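Local coordinates for protein acyltransferase (Actinoplanes teichomyceticus, PDB 4Q38) that transfers long fatty acyl groups from acyl-CoA to the amino sugar of teicoplanin-type glycopeptide antibiotics, at residues Glu46-Pro51 with Phe130-Pro135. Numbering follows the deposited sequence.
Sequences EPVRLP and FLATVP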
ATOM      1  N   GLU A  46      -4.827  -2.670  24.680  1.00 54.37           N
ATOM      2  CA  GLU A  46      -4.964  -4.092  24.399  1.00 54.25           C
ATOM      3  C   GLU A  46      -3.580  -4.629  24.026  1.00 51.75           C
ATOM      4  O   GLU A  46      -3.017  -4.216  23.005  1.00 48.74           O
ATOM      5  CB  GLU A  46      -5.961  -4.325  23.260  1.00 57.65           C
ATOM      6  CG  GLU A  46      -6.243  -5.791  22.944  1.00 61.35           C
ATOM      7  CD  GLU A  46      -7.086  -6.486  24.005  1.00 66.29           C
ATOM      8  OE1 GLU A  46      -6.901  -7.707  24.207  1.00 67.46           O
ATOM      9  OE2 GLU A  46      -7.936  -5.820  24.638  1.00 66.79           O
ATOM     10  N   PRO A  47      -3.024  -5.541  24.853  1.00 50.03           N
ATOM     11  CA  PRO A  47      -1.693  -6.099  24.594  1.00 48.45           C
ATOM     12  C   PRO A  47      -1.589  -6.657  23.175  1.00 45.53           C
ATOM     13  O   PRO A  47      -2.564  -7.207  22.653  1.00 44.36           O
ATOM     14  CB  PRO A  47      -1.585  -7.240  25.613  1.00 47.77           C
ATOM     15  CG  PRO A  47      -2.508  -6.849  26.714  1.00 50.10           C
ATOM     16  CD  PRO A  47      -3.657  -6.165  26.032  1.00 51.23           C
ATOM     17  N   VAL A  48      -0.427  -6.489  22.557  1.00 45.24           N
ATOM     18  CA  VAL A  48      -0.181  -7.023  21.219  1.00 46.36           C
ATOM     19  C   VAL A  48      -0.133  -8.548  21.254  1.00 47.50           C
ATOM     20  O   VAL A  48       0.608  -9.136  22.041  1.00 46.54           O
ATOM     21  CB  VAL A  48       1.115  -6.450  20.616  1.00 47.11           C
ATOM     22  CG1 VAL A  48       1.617  -7.310  19.465  1.00 47.36           C
ATOM     23  CG2 VAL A  48       0.877  -5.025  20.150  1.00 47.56           C
ATOM     24  N   ARG A  49      -0.949  -9.174  20.410  1.00 46.95           N
ATOM     25  CA  ARG A  49      -0.978 -10.621  20.289  1.00 46.26           C
ATOM     26  C   ARG A  49      -0.674 -11.028  18.847  1.00 45.00           C
ATOM     27  O   ARG A  49      -1.332 -10.562  17.915  1.00 45.43           O
ATOM     28  CB  ARG A  49      -2.348 -11.156  20.717  1.00 48.06           C
ATOM     29  CG  ARG A  49      -2.434 -12.668  20.820  1.00 51.92           C
ATOM     30  CD  ARG A  49      -3.831 -13.114  21.228  1.00 54.19           C
ATOM     31  NE  ARG A  49      -4.067 -14.532  20.949  1.00 55.86           N
ATOM     32  CZ  ARG A  49      -4.462 -15.022  19.775  1.00 56.46           C
ATOM     33  NH1 ARG A  49      -4.671 -14.221  18.741  1.00 57.69           N
ATOM     34  NH2 ARG A  49      -4.646 -16.326  19.632  1.00 58.23           N
ATOM     35  N   LEU A  50       0.331 -11.878  18.659  1.00 39.93           N
ATOM     36  CA  LEU A  50       0.521 -12.506  17.360  1.00 39.51           C
ATOM     37  C   LEU A  50      -0.142 -13.871  17.336  1.00 39.27           C
ATOM     38  O   LEU A  50       0.051 -14.675  18.255  1.00 39.15           O
ATOM     39  CB  LEU A  50       2.002 -12.628  16.986  1.00 36.22           C
ATOM     40  CG  LEU A  50       2.827 -11.359  16.757  1.00 36.52           C
ATOM     41  CD1 LEU A  50       4.268 -11.744  16.443  1.00 34.75           C
ATOM     42  CD2 LEU A  50       2.248 -10.462  15.662  1.00 34.63           C
ATOM     43  N   PRO A  51      -0.930 -14.145  16.282  1.00 39.71           N
ATOM     44  CA  PRO A  51      -1.387 -15.510  16.063  1.00 39.16           C
ATOM     45  C   PRO A  51      -0.176 -16.421  15.807  1.00 41.23           C
ATOM     46  O   PRO A  51       0.825 -15.979  15.229  1.00 39.30           O
ATOM     47  CB  PRO A  51      -2.238 -15.392  14.797  1.00 38.46           C
ATOM     48  CG  PRO A  51      -1.651 -14.221  14.071  1.00 40.05           C
ATOM     49  CD  PRO A  51      -1.295 -13.253  15.163  1.00 39.29           C
ATOM     50  N   PHE A 130       1.025  -5.956  10.786  1.00 23.24           N
ATOM     51  CA  PHE A 130      -0.256  -6.108  10.102  1.00 23.92           C
ATOM     52  C   PHE A 130      -1.111  -7.169  10.813  1.00 25.04           C
ATOM     53  O   PHE A 130      -2.270  -6.914  11.140  1.00 24.72           O
ATOM     54  CB  PHE A 130      -0.034  -6.484   8.624  1.00 23.13           C
ATOM     55  CG  PHE A 130      -1.254  -6.319   7.741  1.00 23.60           C
ATOM     56  CD1 PHE A 130      -2.315  -7.228   7.793  1.00 23.32           C
ATOM     57  CD2 PHE A 130      -1.317  -5.274   6.816  1.00 22.51           C
ATOM     58  CE1 PHE A 130      -3.424  -7.081   6.963  1.00 24.75           C
ATOM     59  CE2 PHE A 130      -2.422  -5.120   5.989  1.00 22.79           C
ATOM     60  CZ  PHE A 130      -3.472  -6.027   6.054  1.00 23.52           C
ATOM     61  N   LEU A 131      -0.523  -8.345  11.060  1.00 26.16           N
ATOM     62  CA  LEU A 131      -1.223  -9.444  11.748  1.00 26.23           C
ATOM     63  C   LEU A 131      -1.747  -9.025  13.128  1.00 25.74           C
ATOM     64  O   LEU A 131      -2.865  -9.367  13.507  1.00 26.59           O
ATOM     65  CB  LEU A 131      -0.301 -10.668  11.902  1.00 26.20           C
ATOM     66  CG  LEU A 131       0.158 -11.360  10.614  1.00 26.91           C
ATOM     67  CD1 LEU A 131       1.122 -12.505  10.890  1.00 27.13           C
ATOM     68  CD2 LEU A 131      -1.031 -11.841   9.794  1.00 26.23           C
ATOM     69  N   ALA A 132      -0.929  -8.294  13.872  1.00 26.11           N
ATOM     70  CA  ALA A 132      -1.299  -7.867  15.215  1.00 26.90           C
ATOM     71  C   ALA A 132      -2.433  -6.838  15.183  1.00 28.42           C
ATOM     72  O   ALA A 132      -3.146  -6.658  16.177  1.00 27.87           O
ATOM     73  CB  ALA A 132      -0.088  -7.303  15.933  1.00 26.48           C
ATOM     74  N   THR A 133      -2.601  -6.182  14.035  1.00 26.98           N
ATOM     75  CA  THR A 133      -3.540  -5.063  13.906  1.00 26.25           C
ATOM     76  C   THR A 133      -4.849  -5.492  13.242  1.00 26.52           C
ATOM     77  O   THR A 133      -5.835  -4.751  13.270  1.00 27.02           O
ATOM     78  CB  THR A 133      -2.875  -3.886  13.152  1.00 25.89           C
ATOM     79  OG1 THR A 133      -1.608  -3.600  13.757  1.00 25.44           O
ATOM     80  CG2 THR A 133      -3.740  -2.623  13.171  1.00 25.50           C
ATOM     81  N   VAL A 134      -4.874  -6.699  12.675  1.00 25.59           N
ATOM     82  CA  VAL A 134      -6.077  -7.215  12.025  1.00 25.28           C
ATOM     83  C   VAL A 134      -7.317  -7.175  12.948  1.00 28.16           C
ATOM     84  O   VAL A 134      -8.380  -6.711  12.509  1.00 26.23           O
ATOM     85  CB  VAL A 134      -5.868  -8.628  11.416  1.00 25.44           C
ATOM     86  CG1 VAL A 134      -7.197  -9.296  11.083  1.00 25.05           C
ATOM     87  CG2 VAL A 134      -4.986  -8.556  10.176  1.00 24.12           C
ATOM     88  N   PRO A 135      -7.192  -7.654  14.216  1.00 27.72           N
ATOM     89  CA  PRO A 135      -8.387  -7.634  15.069  1.00 28.64           C
ATOM     90  C   PRO A 135      -8.947  -6.223  15.263  1.00 27.47           C
ATOM     91  O   PRO A 135     -10.158  -6.027  15.153  1.00 28.43           O
ATOM     92  CB  PRO A 135      -7.888  -8.209  16.402  1.00 29.53           C
ATOM     93  CG  PRO A 135      -6.712  -9.060  16.035  1.00 30.38           C
ATOM     94  CD  PRO A 135      -6.057  -8.324  14.883  1.00 28.43           C
TER
HETATM   95  O   HOH W   1      -2.719  -7.541  18.834  1.00 33.02           O
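Ala132 presents its CB to two branched side chains of the extended segment 46-51, and this small methyl is the centre of the contact. Val48 CG1 lies 3.9 Å from Ala132 CB; that branch is anti to the backbone N (chi1 161°). Leu50 brings up one branch of its fork, and Leu50 CD2 meets Ala132 CB at an equal 3.9 Å. The intervening residue, Arg49, turns its carbonyl toward the helix, with Arg49 O 3.8 Å from Ala132 CA. Farther along, Pro51 approaches with CD, and the looser distance from Pro51 CD to Leu131 CB is 4.3 Å. No direct hydrogen bond joins the segments. Instead, a water molecule bridges the two backbones, accepting from Arg49 N at 2.9 Å. The same water also hydrogen-bonds Ala132 O, at 2.8 Å. The side-chain packing is apolar, with the Arg49 carbonyl as the polar group at its margin, whereas the Arg49 side chain extends into an exposed position, its guanidinium paired with Glu55 through NH2. The contact lies in the helical N-terminal half of the acyltransferase, far from the coenzyme A pocket, and joins the loop between helices 32-41 and 53-62 to helix 125-143. Val48 and Leu50 also touch helix 84-98, while Pro51 and Leu131 both pack against helix 53-62.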